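Local atomic coordinates of acetohydroxyacid synthase small subunit Related (Bacteroides thetaiotaomicron, PDB entry 2F06), a protein that is of unknown function but, as a tandem ACT-domain protein holding bound histidine, probably senses an amino acid in the manner of acetohydroxyacid synthase regulatory subunits. Residues Ile77-Val82 against Asn110-Val115; Glu101-Phe106 against Val114-Ser119; Arg49-Asp54 against Ser139-Leu144; Gly91-Glu96 against Asp122-Val127; Val5-Ser10 against Val69-Val74. One frame throughout, in Å; residues are numbered along the deposited sequence. Where two conformers were deposited one is given.

Interaction 1 (Ile77-Val82 against Asn110-Val115); sequences ISCPNV and NVANVV. With HIS (histidine), chain C.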
# COMPACT_ATOMS: atom_id res chain seq x y z
N ILE A 77 -5.57 2.65 22.55
CA ILE A 77 -6.29 1.91 23.56
C ILE A 77 -5.34 0.87 24.17
O ILE A 77 -4.30 0.52 23.58
CB ILE A 77 -7.56 1.15 23.05
CG1 ILE A 77 -7.21 0.11 22.04
CG2 ILE A 77 -8.60 2.07 22.43
CD1 ILE A 77 -8.07 -1.09 22.21
N SER A 78 -5.72 0.41 25.35
CA SER A 78 -5.00 -0.63 26.02
C SER A 78 -6.00 -1.74 26.31
O SER A 78 -7.17 -1.47 26.67
CB SER A 78 -4.46 -0.06 27.35
OG SER A 78 -3.79 -1.07 28.08
N CYS A 79 -5.59 -2.98 26.13
CA CYS A 79 -6.45 -4.09 26.57
C CYS A 79 -5.61 -5.18 27.19
O CYS A 79 -4.41 -5.11 27.18
CB CYS A 79 -7.27 -4.64 25.41
SG CYS A 79 -6.27 -5.20 24.04
N PRO A 80 -6.24 -6.16 27.82
CA PRO A 80 -5.40 -7.28 28.31
C PRO A 80 -4.59 -8.03 27.23
O PRO A 80 -5.01 -8.15 26.06
CB PRO A 80 -6.41 -8.17 29.07
CG PRO A 80 -7.42 -7.16 29.58
CD PRO A 80 -7.62 -6.25 28.37
N ASN A 81 -3.40 -8.49 27.63
CA ASN A 81 -2.56 -9.26 26.74
C ASN A 81 -2.92 -10.72 26.87
O ASN A 81 -2.10 -11.53 27.31
CB ASN A 81 -1.05 -9.04 27.00
CG ASN A 81 -0.17 -9.75 25.96
OD1 ASN A 81 -0.60 -9.97 24.84
ND2 ASN A 81 1.06 -10.14 26.35
N VAL A 82 -4.14 -11.03 26.47
CA VAL A 82 -4.65 -12.41 26.47
C VAL A 82 -5.40 -12.64 25.16
O VAL A 82 -5.80 -11.67 24.53
CB VAL A 82 -5.46 -12.81 27.78
CG1 VAL A 82 -4.67 -12.47 29.06
CG2 VAL A 82 -6.91 -12.23 27.83
N ASN A 110 1.73 -7.31 30.51
CA ASN A 110 0.40 -7.76 30.82
C ASN A 110 -0.74 -7.08 30.02
O ASN A 110 -1.91 -7.49 30.11
CB ASN A 110 0.18 -7.57 32.32
CG ASN A 110 1.11 -8.45 33.18
OD1 ASN A 110 1.34 -8.14 34.35
ND2 ASN A 110 1.63 -9.54 32.62
N VAL A 111 -0.43 -5.99 29.32
CA VAL A 111 -1.45 -5.34 28.47
C VAL A 111 -0.94 -5.26 27.04
O VAL A 111 0.15 -5.70 26.72
CB VAL A 111 -1.84 -3.91 28.97
CG1 VAL A 111 -2.46 -3.93 30.38
CG2 VAL A 111 -0.65 -3.00 28.90
N ALA A 112 -1.71 -4.65 26.17
CA ALA A 112 -1.30 -4.45 24.80
C ALA A 112 -1.75 -3.06 24.46
O ALA A 112 -2.80 -2.64 24.89
CB ALA A 112 -1.97 -5.47 23.92
N ASN A 113 -0.93 -2.33 23.73
CA ASN A 113 -1.22 -0.97 23.31
C ASN A 113 -1.61 -1.01 21.85
O ASN A 113 -0.96 -1.66 21.05
CB ASN A 113 0.05 -0.12 23.53
CG ASN A 113 0.34 0.09 25.00
OD1 ASN A 113 1.40 -0.29 25.52
ND2 ASN A 113 -0.62 0.63 25.70
N VAL A 114 -2.69 -0.34 21.50
CA VAL A 114 -3.18 -0.39 20.14
C VAL A 114 -3.43 1.02 19.67
O VAL A 114 -4.10 1.77 20.35
CB VAL A 114 -4.54 -1.22 20.00
CG1 VAL A 114 -4.82 -1.50 18.50
CG2 VAL A 114 -4.46 -2.52 20.83
N VAL A 115 -2.86 1.36 18.52
CA VAL A 115 -3.18 2.58 17.80
C VAL A 115 -4.15 2.31 16.66
O VAL A 115 -3.90 1.47 15.77
CB VAL A 115 -1.90 3.22 17.24
CG1 VAL A 115 -2.23 4.36 16.24
CG2 VAL A 115 -1.01 3.68 18.38
N HIS C . -2.57 -10.35 23.09
CA HIS C . -3.96 -9.79 22.93
C HIS C . -4.89 -10.46 21.97
O HIS C . -4.70 -11.57 21.49
CB HIS C . -3.97 -8.27 22.65
CG HIS C . -3.19 -7.83 21.43
ND1 HIS C . -1.80 -7.78 21.39
CD2 HIS C . -3.60 -7.26 20.26
CE1 HIS C . -1.40 -7.27 20.23
NE2 HIS C . -2.48 -6.94 19.53
OXT HIS C . -5.90 -9.84 21.61

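Interaction 2 (Glu101-Phe106 against Val114-Ser119); sequences EYMYSF and VVIRPS. With HIS (histidine), chain C.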
# COMPACT_ATOMS: atom_id res chain seq x y z
N GLU A 101 -9.68 1.56 9.69
CA GLU A 101 -8.98 1.75 8.41
C GLU A 101 -7.59 1.11 8.49
O GLU A 101 -7.23 0.35 7.58
CB GLU A 101 -8.93 3.20 7.91
CG GLU A 101 -10.19 3.63 7.10
CD GLU A 101 -10.61 2.64 5.98
OE1 GLU A 101 -9.76 2.23 5.13
OE2 GLU A 101 -11.82 2.27 5.94
N TYR A 102 -6.87 1.36 9.57
CA TYR A 102 -5.67 0.58 9.97
C TYR A 102 -5.46 0.70 11.47
O TYR A 102 -6.09 1.54 12.18
CB TYR A 102 -4.37 1.02 9.25
CG TYR A 102 -4.10 2.52 9.37
CD1 TYR A 102 -4.63 3.45 8.44
CD2 TYR A 102 -3.31 3.01 10.43
CE1 TYR A 102 -4.34 4.87 8.57
CE2 TYR A 102 -3.03 4.33 10.55
CZ TYR A 102 -3.55 5.27 9.64
OH TYR A 102 -3.23 6.59 9.91
N MSE A 103 -4.56 -0.15 11.95
CA MSE A 103 -4.14 -0.18 13.37
C MSE A 103 -2.79 -0.80 13.41
O MSE A 103 -2.42 -1.46 12.45
CB MSE A 103 -5.14 -1.00 14.22
CG MSE A 103 -4.89 -2.52 14.25
SE MSE A 103 -6.38 -3.30 15.26
CE MSE A 103 -6.44 -5.17 14.54
N TYR A 104 -2.05 -0.57 14.49
CA TYR A 104 -0.83 -1.27 14.76
C TYR A 104 -0.75 -1.41 16.26
O TYR A 104 -1.31 -0.57 17.02
CB TYR A 104 0.43 -0.54 14.14
CG TYR A 104 0.50 0.98 14.27
CD1 TYR A 104 -0.27 1.82 13.42
CD2 TYR A 104 1.39 1.60 15.16
CE1 TYR A 104 -0.14 3.23 13.49
CE2 TYR A 104 1.47 3.04 15.28
CZ TYR A 104 0.71 3.83 14.42
OH TYR A 104 0.79 5.21 14.46
N SER A 105 -0.08 -2.48 16.73
CA SER A 105 -0.06 -2.76 18.13
C SER A 105 0.94 -3.81 18.56
O SER A 105 1.36 -4.63 17.74
CB SER A 105 -1.45 -3.22 18.56
OG SER A 105 -1.85 -4.29 17.74
N PHE A 106 1.41 -3.70 19.81
CA PHE A 106 2.37 -4.65 20.40
C PHE A 106 1.82 -5.01 21.78
O PHE A 106 1.22 -4.15 22.45
CB PHE A 106 3.80 -4.09 20.60
CG PHE A 106 4.81 -4.49 19.54
CD1 PHE A 106 4.83 -3.87 18.27
CD2 PHE A 106 5.77 -5.47 19.82
CE1 PHE A 106 5.78 -4.25 17.28
CE2 PHE A 106 6.70 -5.86 18.87
CZ PHE A 106 6.72 -5.23 17.58
N VAL A 114 -2.69 -0.34 21.50
CA VAL A 114 -3.18 -0.39 20.14
C VAL A 114 -3.43 1.02 19.67
O VAL A 114 -4.10 1.77 20.35
CB VAL A 114 -4.54 -1.22 20.00
CG1 VAL A 114 -4.82 -1.50 18.50
CG2 VAL A 114 -4.46 -2.52 20.83
N VAL A 115 -2.86 1.36 18.52
CA VAL A 115 -3.18 2.58 17.80
C VAL A 115 -4.15 2.31 16.66
O VAL A 115 -3.90 1.47 15.77
CB VAL A 115 -1.90 3.22 17.24
CG1 VAL A 115 -2.23 4.36 16.24
CG2 VAL A 115 -1.01 3.68 18.38
N ILE A 116 -5.24 3.05 16.68
CA ILE A 116 -6.31 2.90 15.73
C ILE A 116 -6.59 4.11 14.92
O ILE A 116 -6.79 5.19 15.47
CB ILE A 116 -7.66 2.70 16.47
CG1 ILE A 116 -7.57 1.55 17.44
CG2 ILE A 116 -8.74 2.35 15.48
CD1 ILE A 116 -7.50 0.23 16.73
N ARG A 117 -6.75 3.91 13.61
CA ARG A 117 -7.36 4.94 12.72
C ARG A 117 -8.73 4.39 12.28
O ARG A 117 -8.78 3.54 11.38
CB ARG A 117 -6.51 5.16 11.50
CG ARG A 117 -7.08 6.06 10.45
CD ARG A 117 -7.53 7.37 11.06
NE ARG A 117 -8.17 8.27 10.07
CZ ARG A 117 -8.50 9.55 10.30
NH1 ARG A 117 -8.30 10.12 11.49
NH2 ARG A 117 -9.06 10.27 9.33
N PRO A 118 -9.82 4.84 12.96
CA PRO A 118 -11.16 4.40 12.73
C PRO A 118 -11.84 5.09 11.55
O PRO A 118 -11.40 6.15 11.10
CB PRO A 118 -11.87 4.77 14.05
CG PRO A 118 -11.18 6.00 14.53
CD PRO A 118 -9.74 5.85 14.05
N SER A 119 -12.89 4.46 11.04
CA SER A 119 -13.71 5.04 10.01
C SER A 119 -14.37 6.37 10.46
O SER A 119 -14.56 7.28 9.68
CB SER A 119 -14.84 4.04 9.67
OG SER A 119 -15.56 3.66 10.86
N HIS C . -2.57 -10.35 23.09
CA HIS C . -3.96 -9.79 22.93
C HIS C . -4.89 -10.46 21.97
O HIS C . -4.70 -11.57 21.49
CB HIS C . -3.97 -8.27 22.65
CG HIS C . -3.19 -7.83 21.43
ND1 HIS C . -1.80 -7.78 21.39
CD2 HIS C . -3.60 -7.26 20.26
CE1 HIS C . -1.40 -7.27 20.23
NE2 HIS C . -2.48 -6.94 19.53
OXT HIS C . -5.90 -9.84 21.61

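Interaction 3 (Arg49-Asp54 against Ser139-Leu144); sequences RGIVSD and SDLYKL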
# COMPACT_ATOMS: atom_id res chain seq x y z
N ARG A 49 4.57 5.75 9.51
CA ARG A 49 3.58 6.17 10.45
C ARG A 49 4.15 6.09 11.86
O ARG A 49 4.73 5.07 12.23
CB ARG A 49 2.43 5.24 10.34
CG ARG A 49 1.62 5.51 9.19
CD ARG A 49 0.44 4.43 9.12
NE ARG A 49 -0.33 4.79 7.92
CZ ARG A 49 -1.02 3.92 7.20
NH1 ARG A 49 -1.10 2.61 7.57
NH2 ARG A 49 -1.64 4.40 6.14
N GLY A 50 3.96 7.14 12.64
CA GLY A 50 4.80 7.34 13.78
C GLY A 50 4.04 8.00 14.91
O GLY A 50 3.40 9.03 14.71
N ILE A 51 4.12 7.39 16.08
CA ILE A 51 3.76 8.05 17.35
C ILE A 51 5.04 8.52 18.06
O ILE A 51 5.90 7.71 18.38
CB ILE A 51 2.88 7.14 18.27
CG1 ILE A 51 1.63 6.70 17.51
CG2 ILE A 51 2.54 7.90 19.57
CD1 ILE A 51 0.51 7.71 17.41
N VAL A 52 5.19 9.84 18.26
CA VAL A 52 6.38 10.38 18.89
C VAL A 52 6.05 11.13 20.23
O VAL A 52 4.86 11.38 20.51
CB VAL A 52 7.17 11.32 17.93
CG1 VAL A 52 7.56 10.52 16.62
CG2 VAL A 52 6.36 12.60 17.60
N SER A 53 7.09 11.51 20.98
CA SER A 53 6.90 12.18 22.31
C SER A 53 6.42 13.64 22.25
O SER A 53 5.79 14.14 23.20
CB SER A 53 8.17 12.08 23.15
OG SER A 53 9.26 12.63 22.45
N ASP A 54 6.73 14.32 21.14
CA ASP A 54 6.32 15.70 20.91
C ASP A 54 6.00 15.88 19.40
O ASP A 54 6.89 16.23 18.61
CB ASP A 54 7.43 16.67 21.43
CG ASP A 54 7.06 18.13 21.31
OD1 ASP A 54 6.12 18.48 20.56
OD2 ASP A 54 7.76 18.97 21.97
N SER A 139 -1.57 12.16 25.42
CA SER A 139 -0.34 12.34 26.19
C SER A 139 0.22 11.03 26.74
O SER A 139 1.43 10.89 26.77
CB SER A 139 -0.60 13.39 27.26
OG SER A 139 -1.45 12.86 28.23
N ASP A 140 -0.63 10.06 27.09
CA ASP A 140 -0.17 8.71 27.51
C ASP A 140 0.54 7.99 26.37
O ASP A 140 1.58 7.34 26.52
CB ASP A 140 -1.34 7.80 27.94
CG ASP A 140 -1.96 8.15 29.27
OD1 ASP A 140 -1.26 8.57 30.23
OD2 ASP A 140 -3.23 7.99 29.33
N LEU A 141 -0.05 8.11 25.19
CA LEU A 141 0.50 7.55 24.00
C LEU A 141 1.90 8.14 23.64
O LEU A 141 2.83 7.39 23.28
CB LEU A 141 -0.51 7.71 22.87
CG LEU A 141 -0.59 6.76 21.71
CD1 LEU A 141 -0.57 5.27 22.05
CD2 LEU A 141 -1.82 7.12 20.81
N TYR A 142 2.03 9.46 23.71
CA TYR A 142 3.32 10.13 23.47
C TYR A 142 4.49 9.82 24.46
O TYR A 142 5.65 10.25 24.28
CB TYR A 142 3.08 11.64 23.55
CG TYR A 142 2.03 12.20 22.57
CD1 TYR A 142 1.62 11.50 21.40
CD2 TYR A 142 1.44 13.44 22.84
CE1 TYR A 142 0.68 12.08 20.51
CE2 TYR A 142 0.48 13.99 21.98
CZ TYR A 142 0.14 13.34 20.82
OH TYR A 142 -0.80 13.97 20.04
N LYS A 143 4.20 9.13 25.56
CA LYS A 143 5.26 8.85 26.56
C LYS A 143 5.40 7.34 26.82
O LYS A 143 5.87 6.93 27.88
CB LYS A 143 5.02 9.64 27.90
CG LYS A 143 3.81 9.17 28.74
CD LYS A 143 3.68 9.72 30.22
CE LYS A 143 3.17 11.13 30.31
NZ LYS A 143 3.93 11.90 29.32
N LEU A 144 5.00 6.51 25.87
CA LEU A 144 5.13 5.08 26.12
C LEU A 144 6.62 4.66 26.29
O LEU A 144 7.00 3.70 27.00
CB LEU A 144 4.45 4.27 25.02
CG LEU A 144 2.92 4.21 24.95
CD1 LEU A 144 2.54 3.48 23.70
CD2 LEU A 144 2.43 3.41 26.13
OXT LEU A 144 7.50 5.33 25.70

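Interaction 4 (Gly91-Glu96 against Asp122-Val127); sequences GFLSAE and DKCIEV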
# COMPACT_ATOMS: atom_id res chain seq x y z
N GLY A 91 -15.27 -6.21 18.06
CA GLY A 91 -16.64 -6.67 17.95
C GLY A 91 -17.55 -5.59 18.50
O GLY A 91 -18.64 -5.37 17.95
N PHE A 92 -17.14 -4.91 19.57
CA PHE A 92 -17.90 -3.77 20.05
C PHE A 92 -17.99 -2.78 18.89
O PHE A 92 -19.05 -2.30 18.57
CB PHE A 92 -17.26 -3.03 21.23
CG PHE A 92 -17.23 -3.79 22.55
CD1 PHE A 92 -18.23 -4.64 22.94
CD2 PHE A 92 -16.15 -3.59 23.44
CE1 PHE A 92 -18.19 -5.29 24.19
CE2 PHE A 92 -16.06 -4.25 24.66
CZ PHE A 92 -17.10 -5.09 25.04
N LEU A 93 -16.87 -2.49 18.23
CA LEU A 93 -16.87 -1.43 17.21
C LEU A 93 -17.69 -1.85 16.04
O LEU A 93 -18.51 -1.07 15.56
CB LEU A 93 -15.45 -1.09 16.72
CG LEU A 93 -14.58 -0.45 17.78
CD1 LEU A 93 -13.14 -0.47 17.43
CD2 LEU A 93 -15.11 0.94 17.99
N SER A 94 -17.47 -3.06 15.56
CA SER A 94 -18.18 -3.45 14.36
C SER A 94 -19.72 -3.61 14.58
O SER A 94 -20.50 -3.19 13.73
CB SER A 94 -17.49 -4.64 13.69
OG SER A 94 -17.92 -5.86 14.24
N ALA A 95 -20.15 -4.07 15.76
CA ALA A 95 -21.58 -4.10 16.14
C ALA A 95 -22.24 -2.72 16.04
O ALA A 95 -23.48 -2.61 15.86
CB ALA A 95 -21.76 -4.68 17.53
N GLU A 96 -21.41 -1.67 16.13
CA GLU A 96 -21.91 -0.29 16.03
C GLU A 96 -21.57 0.39 14.70
O GLU A 96 -21.68 1.61 14.58
CB GLU A 96 -21.38 0.58 17.19
CG GLU A 96 -21.89 0.22 18.59
CD GLU A 96 -23.34 0.52 18.80
OE1 GLU A 96 -23.85 1.58 18.33
OE2 GLU A 96 -23.98 -0.35 19.45
N ASP A 122 -15.36 10.38 16.09
CA ASP A 122 -16.33 10.68 17.16
C ASP A 122 -17.08 9.39 17.58
O ASP A 122 -17.18 9.12 18.78
CB ASP A 122 -17.35 11.78 16.80
CG ASP A 122 -16.69 13.10 16.31
OD1 ASP A 122 -15.52 13.38 16.62
OD2 ASP A 122 -17.38 13.86 15.59
N LYS A 123 -17.56 8.60 16.62
CA LYS A 123 -18.29 7.38 16.97
C LYS A 123 -17.44 6.30 17.65
O LYS A 123 -17.92 5.57 18.53
CB LYS A 123 -19.06 6.79 15.78
CG LYS A 123 -20.33 6.16 16.19
CD LYS A 123 -21.51 7.21 16.34
CE LYS A 123 -21.15 8.54 17.12
NZ LYS A 123 -22.28 9.54 17.25
N CYS A 124 -16.19 6.17 17.19
CA CYS A 124 -15.29 5.19 17.73
C CYS A 124 -15.09 5.47 19.21
O CYS A 124 -15.19 4.56 20.05
CB CYS A 124 -13.95 5.22 16.94
SG CYS A 124 -12.73 4.01 17.58
N ILE A 125 -14.79 6.73 19.56
CA ILE A 125 -14.49 7.07 20.94
C ILE A 125 -15.73 6.87 21.82
O ILE A 125 -15.61 6.40 22.95
CB ILE A 125 -13.95 8.48 21.08
CG1 ILE A 125 -12.53 8.55 20.56
CG2 ILE A 125 -13.95 8.94 22.54
CD1 ILE A 125 -12.00 9.97 20.50
N GLU A 126 -16.89 7.17 21.27
CA GLU A 126 -18.17 7.00 21.97
C GLU A 126 -18.36 5.56 22.41
O GLU A 126 -18.57 5.29 23.59
CB GLU A 126 -19.29 7.42 21.02
CG GLU A 126 -20.61 7.65 21.66
CD GLU A 126 -21.55 8.37 20.73
OE1 GLU A 126 -21.07 9.29 20.00
OE2 GLU A 126 -22.75 8.02 20.71
N VAL A 127 -18.25 4.62 21.46
CA VAL A 127 -18.44 3.16 21.68
C VAL A 127 -17.46 2.65 22.75
O VAL A 127 -17.85 1.98 23.70
CB VAL A 127 -18.33 2.33 20.31
CG1 VAL A 127 -18.31 0.81 20.53
CG2 VAL A 127 -19.46 2.71 19.36

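Interaction 5 (Val5-Ser10 against Val69-Val74); sequences VAKQLS and VNITDV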
# COMPACT_ATOMS: atom_id res chain seq x y z
N VAL A 5 -7.72 11.98 21.31
CA VAL A 5 -7.28 12.01 19.92
C VAL A 5 -5.82 12.44 19.84
O VAL A 5 -5.42 13.54 20.27
CB VAL A 5 -8.19 12.88 19.00
CG1 VAL A 5 -7.66 12.90 17.60
CG2 VAL A 5 -9.61 12.35 18.96
N ALA A 6 -5.02 11.55 19.27
CA ALA A 6 -3.60 11.75 19.16
C ALA A 6 -3.17 12.12 17.74
O ALA A 6 -3.82 11.82 16.76
CB ALA A 6 -2.88 10.51 19.63
N LYS A 7 -2.03 12.79 17.66
CA LYS A 7 -1.43 13.15 16.40
C LYS A 7 -0.45 12.04 16.02
O LYS A 7 0.47 11.68 16.79
CB LYS A 7 -0.73 14.51 16.52
CG LYS A 7 -1.70 15.69 16.76
CD LYS A 7 -0.91 17.00 16.92
CE LYS A 7 -1.51 18.12 16.04
NZ LYS A 7 -1.28 19.45 16.65
N GLN A 8 -0.69 11.46 14.85
CA GLN A 8 0.25 10.56 14.26
C GLN A 8 0.99 11.26 13.12
O GLN A 8 0.39 11.91 12.27
CB GLN A 8 -0.48 9.35 13.73
CG GLN A 8 0.39 8.37 12.99
CD GLN A 8 -0.47 7.40 12.19
OE1 GLN A 8 -0.90 7.70 11.07
NE2 GLN A 8 -0.73 6.25 12.77
N LEU A 9 2.30 11.13 13.07
CA LEU A 9 3.03 11.62 11.90
C LEU A 9 3.02 10.56 10.80
O LEU A 9 3.26 9.37 11.02
CB LEU A 9 4.48 11.95 12.23
CG LEU A 9 4.80 13.03 13.27
CD1 LEU A 9 6.24 13.42 13.19
CD2 LEU A 9 4.02 14.26 13.06
N SER A 10 2.74 11.03 9.59
CA SER A 10 2.97 10.25 8.40
C SER A 10 4.05 10.90 7.59
O SER A 10 3.84 12.00 7.08
CB SER A 10 1.68 10.15 7.57
OG SER A 10 0.84 9.22 8.25
N VAL A 69 5.68 15.54 5.53
CA VAL A 69 5.02 14.97 6.73
C VAL A 69 3.62 15.49 6.83
O VAL A 69 3.36 16.67 6.63
CB VAL A 69 5.62 15.53 8.07
CG1 VAL A 69 5.47 14.53 9.23
CG2 VAL A 69 7.00 15.97 7.92
N ASN A 70 2.72 14.63 7.25
CA ASN A 70 1.33 15.01 7.44
C ASN A 70 0.98 14.51 8.81
O ASN A 70 1.62 13.57 9.28
CB ASN A 70 0.46 14.27 6.42
CG ASN A 70 0.65 14.78 5.02
OD1 ASN A 70 0.95 15.95 4.78
ND2 ASN A 70 0.38 13.90 4.06
N ILE A 71 0.00 15.12 9.48
CA ILE A 71 -0.49 14.63 10.78
C ILE A 71 -1.87 14.03 10.56
O ILE A 71 -2.62 14.53 9.73
CB ILE A 71 -0.47 15.76 11.85
CG1 ILE A 71 0.97 16.06 12.25
CG2 ILE A 71 -1.27 15.38 13.08
CD1 ILE A 71 1.25 17.48 12.16
N THR A 72 -2.12 12.89 11.19
CA THR A 72 -3.43 12.19 11.14
C THR A 72 -3.89 11.99 12.58
O THR A 72 -3.04 11.80 13.45
CB THR A 72 -3.26 10.79 10.48
OG1 THR A 72 -2.68 10.98 9.20
CG2 THR A 72 -4.63 9.98 10.32
N ASP A 73 -5.21 12.02 12.81
CA ASP A 73 -5.80 11.75 14.13
C ASP A 73 -5.87 10.24 14.19
O ASP A 73 -6.29 9.60 13.23
CB ASP A 73 -7.24 12.28 14.27
CG ASP A 73 -7.37 13.79 14.05
OD1 ASP A 73 -6.42 14.54 14.38
OD2 ASP A 73 -8.47 14.22 13.52
N VAL A 74 -5.45 9.68 15.31
CA VAL A 74 -5.63 8.29 15.69
C VAL A 74 -5.98 8.28 17.21
O VAL A 74 -5.90 9.33 17.91
CB VAL A 74 -4.29 7.50 15.50
CG1 VAL A 74 -3.90 7.47 13.99
CG2 VAL A 74 -3.15 8.13 16.36

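Interaction 1 (Ile77-Val82 against Asn110-Val115)
With its CG anti to the backbone N (chi1 -175°), N81 carries its amide to the bound histidine, while C79 and I77 set SG and CG1 in the crowded position between backbone N and carbonyl carbon. The setting is the antiparallel pair of an ACT-domain sheet, strand 69-80 against strand 111-118, where the strand end runs into the ligand pocket. I77 and V114 exchange two backbone bonds, each 2.8 Å from N to O and in the carbonyl plane; C79 and A112 exchange a second pair, the bond from A112 N to C79 O being the more bent at 138°. Beyond P80, which has no N-H to give, N81, centre of an inverse gamma turn, directs its N to N110 O at 3.1 Å, from above the carbonyl plane. On the face of I77, C79, A112 and V114, I77 CG1 lies alongside V114 CB at 3.6 Å, and the ligand occupies the A112 end. The N81 amide also bonds N33 and the C-terminal L144 of the second subunit, so the pocket spans two chains. A112 CB meets the histidine ring at ND1, 3.4 Å away, and N81 OD1 accepts a hydrogen bond from the ligand's amino N at 2.7 Å.

Interaction 2 (Glu101-Phe106 against Val114-Ser119)
Backbone bonding sets the register: R117 N to Y102 O measures 2.8 Å at a nearly straight 168°, and Y104 and V115 form a reciprocal pair. R117 O takes E101 N at 2.8 Å and, weakly, Y102 N, so that two residues face one in a classic beta bulge. CH-pi contacts cover one face of each tyrosine: R117 CB stands 3.6 Å from the centroid of the Y102 ring, and V115 CB is 3.9 Å from that of Y104. Strands 100-108 and 111-118 make a beta hairpin of the ACT fold, and Y104, S105 and F106 continue the sheet into the second subunit. An alanine at Y102 removes the ring over R117 CB and CG and the hydroxyl bonded to Q8 and to D44 of the third subunit, which would probably loosen this end of the hairpin. On the sheet face of M103, S105, V114 and I116, apolar packing sets the extended selenomethionine M103 beside I116, its CB 3.7 Å from I116 CD1. Polar contact with the ligand is a long hydrogen bond, S105 OG to histidine NE2 at 3.3 Å, with the placement of OG less certain.

Interaction 3 (Arg49-Asp54 against Ser139-Leu144)
The ring of Y142 meets I51 at its edge, CG2 lying near the ring plane and 4.1 Å from CD1, while the carbonyl oxygens of V52 and S53 approach obliquely. V52 O comes to 3.4 Å from Y142 CD1. With CG anti to its carbonyl carbon (chi1 -58°), the tyrosine directs its hydroxyl to K7 N, where it is hydrogen-bonded. I51 has CG2 anti to the backbone N, and this branch also meets L141: the two side chains cross at about a right angle, with CG2 4.0 Å from L141 CG. No conventional hydrogen bond links the segments. Instead, S53 CA makes a CA-H...O contact of 3.0 Å with Y142 O, and S53 OG is bound elsewhere, to N33 N. L141 O, close to I51 CG2, is likewise satisfied by S35 OG. The contact packs the C-terminal helix 138-141 and the type I turn from L141 to L144 on strand 46-52, a link between the first and last parts of the paired ACT-domain fold.

Interaction 4 (Gly91-Glu96 against Asp122-Val127)
V127 points at the helix 91-95 and spreads its two methyl groups over different partners. CG1, anti to the backbone N (chi1 172°), is aimed at the backbone of F92, 3.7 Å from F92 O and 4.0 Å from F92 CB. CG2 meets E96, one turn further on, whose CG is 3.6 Å from it. The E96 chain is bent at chi2, so its aliphatic part crosses V127 obliquely, while E96 itself is exposed. L93 crosses V127 obliquely too. Its CD2 reaches between the two residues of the other helix, 3.9 Å from C124 SG and 4.1 Å from V127 CG1. Of the F92 side chain it is CB that touches; the ring leads away. An alanine at V127 would probably loosen the packing on F92, L93 and E96 together, because both methyls that touch them would be gone. No hydrogen bond or salt bridge crosses the contact; K123 pairs instead with E126 on its own helix. The short axes come no closer than 9.9 Å, at 126°, which fits helices that meet through side chains, apart from the contact of V127 CG1 with F92 O. Both lie in the ACT domain, helix 85-95 following strand 69-80 and helix 121-130 following strand 111-118; V98, in the loop leading to strand 100-108, packs on L93 and C124, and P118 of strand 111-118 meets C124.

Interaction 5 (Val5-Ser10 against Val69-Val74)
Six backbone hydrogen bonds join the two strands, with A6 paired to V74, Q8 to T72 and S10 to N70. The straightest, from S10 N to N70 O, is 2.8 Å long at 177°, and the Q8 N to T72 O bond at 173° is nearly its equal. Strand 5-13 thereby pairs antiparallel with strand 69-80 in the continuous sheet of the ACT-domain pair. The tight part lies around A6, Q8 and V74. Q8 is extended with CG anti to the backbone N, and its side chain crosses V74 at about a right angle, NE2 coming to 3.6 Å from V74 CG1. Both ends of that buried amide are satisfied, OE1 by the hydroxyl of Y102 and NE2 by that of Y104. The other face carries L9, K7, I71 and D73. L9, buried under A58 and L62 of helix 55-64, lies alongside I71, with CD2 3.6 Å from I71 CG1. This face is more exposed toward K7 and D73: K7 sets its CB 3.6 Å from I71 CG2 and carries its amine on to a salt bridge with D56, while V5 CG1 rests 3.4 Å from CB of the exposed D73. Much of the main-chain polarity is paired between the strands, while K7 N and D73 O bond to Y142 OH and R117 NH1, which implies a pair held by backbone bonds and apolar contact and tied to its neighbours by polar groups.

In the fold
Interactions 1, 2 and 5 are antiparallel strand pairs of one sheet: interactions 1 and 2 share strand 111-118, and interactions 1 and 5 share strand 69-80. Interactions 2 and 5 both lie about 7 Å from the chain centre, interaction 2 being buried and interaction 5 partly so; side-chain bonds of the tyrosines and R117 tie them together. Interaction 1, about 14 Å from the chain centre, is only partly buried and, with interaction 2, meets the histidine and the second subunit. Interactions 3 and 4 lack hydrogen bonds between their segments. Interaction 3, buried, joins interaction 5 through a probable backbone bond between G50 O and L9 N, whereas interaction 4 is outlying, an apolar helix pair about 18 Å from the centre.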